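PDB 2YXY: hypothetical conserved protein from Geobacillus kaustophilus, which is of unknown function; it belongs to the DUF1811 family and pairs an antiparallel helical hairpin with a small four-stranded antiparallel sheet. Local coordinates for residues M25-A30 / R47-A52. Residues are numbered along the deposited sequence; the frame is centred on the assembly and turned at random.
Sequences MLTEKA and RKIAMA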
loop_
_atom_site.group_PDB
_atom_site.type_symbol
_atom_site.label_atom_id
_atom_site.label_comp_id
_atom_site.label_asym_id
_atom_site.label_seq_id
_atom_site.Cartn_x
_atom_site.Cartn_y
_atom_site.Cartn_z
ATOM N N MET A 25 11.039 -11.379 1.404
ATOM C CA MET A 25 12.009 -11.063 2.445
ATOM C C MET A 25 11.364 -10.197 3.546
ATOM O O MET A 25 11.548 -10.441 4.740
ATOM C CB MET A 25 13.191 -10.327 1.809
ATOM C CG MET A 25 14.239 -9.735 2.786
ATOM S SD MET A 25 13.837 -8.069 3.390
ATOM C CE MET A 25 14.334 -6.983 1.978
ATOM N N LEU A 26 10.608 -9.182 3.132
ATOM C CA LEU A 26 9.936 -8.286 4.071
ATOM C C LEU A 26 8.891 -9.071 4.879
ATOM O O LEU A 26 8.728 -8.858 6.095
ATOM C CB LEU A 26 9.252 -7.146 3.306
ATOM C CG LEU A 26 10.110 -6.112 2.549
ATOM C CD1 LEU A 26 9.234 -5.243 1.607
ATOM C CD2 LEU A 26 10.836 -5.240 3.564
ATOM N N THR A 27 8.204 -9.990 4.202
ATOM C CA THR A 27 7.171 -10.800 4.841
ATOM C C THR A 27 7.754 -11.647 5.974
ATOM O O THR A 27 7.147 -11.758 7.038
ATOM C CB THR A 27 6.467 -11.684 3.799
ATOM O OG1 THR A 27 5.779 -10.834 2.876
ATOM C CG2 THR A 27 5.444 -12.669 4.460
ATOM N N GLU A 28 8.938 -12.214 5.762
ATOM C CA GLU A 28 9.571 -13.032 6.791
ATOM C C GLU A 28 10.016 -12.168 7.995
ATOM O O GLU A 28 9.894 -12.583 9.143
ATOM C CB GLU A 28 10.750 -13.823 6.191
ATOM C CG GLU A 28 11.552 -14.634 7.225
ATOM C CD GLU A 28 10.754 -15.778 7.864
ATOM O OE1 GLU A 28 11.216 -16.300 8.904
ATOM O OE2 GLU A 28 9.686 -16.169 7.337
ATOM N N LYS A 29 10.530 -10.974 7.740
ATOM C CA LYS A 29 10.902 -10.093 8.835
ATOM C C LYS A 29 9.626 -9.620 9.562
ATOM O O LYS A 29 9.597 -9.517 10.786
ATOM C CB LYS A 29 11.655 -8.867 8.312
ATOM C CG LYS A 29 13.063 -9.147 7.809
ATOM C CD LYS A 29 13.624 -7.863 7.215
ATOM C CE LYS A 29 15.100 -8.014 6.850
ATOM N NZ LYS A 29 15.607 -6.690 6.353
ATOM N N ALA A 30 8.581 -9.300 8.807
ATOM C CA ALA A 30 7.330 -8.864 9.431
ATOM C C ALA A 30 6.827 -9.972 10.368
ATOM O O ALA A 30 6.359 -9.696 11.473
ATOM C CB ALA A 30 6.249 -8.550 8.345
ATOM N N ARG A 47 4.342 -1.382 5.712
ATOM C CA ARG A 47 4.306 -0.241 4.789
ATOM C C ARG A 47 5.166 -0.526 3.567
ATOM O O ARG A 47 4.776 -0.223 2.439
ATOM C CB ARG A 47 4.857 1.025 5.442
ATOM C CG ARG A 47 3.909 1.719 6.381
ATOM C CD ARG A 47 4.617 2.896 7.020
ATOM N NE ARG A 47 3.690 3.819 7.652
ATOM C CZ ARG A 47 2.997 4.740 6.995
ATOM N NH1 ARG A 47 2.166 5.544 7.648
ATOM N NH2 ARG A 47 3.154 4.868 5.684
ATOM N N LYS A 48 6.358 -1.084 3.791
ATOM C CA LYS A 48 7.258 -1.396 2.685
ATOM C C LYS A 48 6.638 -2.425 1.761
ATOM O O LYS A 48 6.793 -2.350 0.537
ATOM C CB LYS A 48 8.606 -1.922 3.210
ATOM C CG LYS A 48 9.422 -0.823 3.892
ATOM C CD LYS A 48 10.801 -1.325 4.333
ATOM C CE LYS A 48 11.612 -0.191 4.947
ATOM N NZ LYS A 48 13.053 -0.571 5.069
ATOM N N ILE A 49 5.944 -3.398 2.352
ATOM C CA ILE A 49 5.274 -4.445 1.580
ATOM C C ILE A 49 4.187 -3.811 0.718
ATOM O O ILE A 49 4.077 -4.107 -0.457
ATOM C CB ILE A 49 4.648 -5.527 2.538
ATOM C CG1 ILE A 49 5.775 -6.415 3.101
ATOM C CG2 ILE A 49 3.601 -6.395 1.790
ATOM C CD1 ILE A 49 5.301 -7.430 4.210
ATOM N N ALA A 50 3.383 -2.941 1.322
ATOM C CA ALA A 50 2.321 -2.269 0.583
ATOM C C ALA A 50 2.927 -1.509 -0.610
ATOM O O ALA A 50 2.375 -1.517 -1.724
ATOM C CB ALA A 50 1.580 -1.283 1.511
ATOM N N MET A 51 4.053 -0.843 -0.376
ATOM C CA MET A 51 4.691 -0.084 -1.451
ATOM C C MET A 51 5.180 -0.999 -2.548
ATOM O O MET A 51 4.959 -0.719 -3.719
ATOM C CB MET A 51 5.853 0.758 -0.917
ATOM C CG MET A 51 5.409 1.993 -0.178
ATOM S SD MET A 51 4.315 3.057 -1.164
ATOM C CE MET A 51 5.334 3.465 -2.531
ATOM N N ALA A 52 5.853 -2.087 -2.183
ATOM C CA ALA A 52 6.324 -2.990 -3.211
ATOM C C ALA A 52 5.126 -3.559 -3.999
ATOM O O ALA A 52 5.204 -3.709 -5.217
ATOM C CB ALA A 52 7.148 -4.117 -2.599
#
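Leu-26 and Ile-49 form the centre of an apolar helix-to-helix contact, in which helix 16-36 lies against helix 39-54 in the N-terminal half of this small protein. The CB of Leu-26 rests on CG1 of Ile-49 at 3.6 Å, and their CA atoms, 6.5 Å apart, are the nearest pair between residues 25-30 and 47-52. The rest of the leucine reaches on to the neighbouring residue: its CG stands beside its own backbone N (chi1 -66°), and from there CD1 comes to 3.7 Å from Lys-48 CB. The two side chains cross at about a right angle, with CD2 also touching CB and CD of the lysine, whose chain is extended beyond CG. The pair is a worked example of an antiparallel helical hairpin: the chain turns back between the two helices, and the segment axes, 9.8 Å apart at closest approach, make an angle of 159°. A coiled coil is predicted to include the first helix. In Ile-49, CG1 likewise lies beside the backbone N (chi1 -75°), and the terminal CD1 reaches Thr-27, 3.7 Å from its OG1. That hydroxyl is not left to an apolar partner alone, because it hydrogen-bonds to the carbonyl O of Ile-23 in its own helix. The same CD1 approaches Ala-30 CB more loosely, at 4.4 Å. An alanine in place of Leu-26 would keep the CB contact with Ile-49 but would probably open a gap beside CB and CD of Lys-48. Tyr-11, from a loop, touches both Leu-26 and Lys-48, and Tyr-45 of helix 39-54 adds a further contact to the leucine.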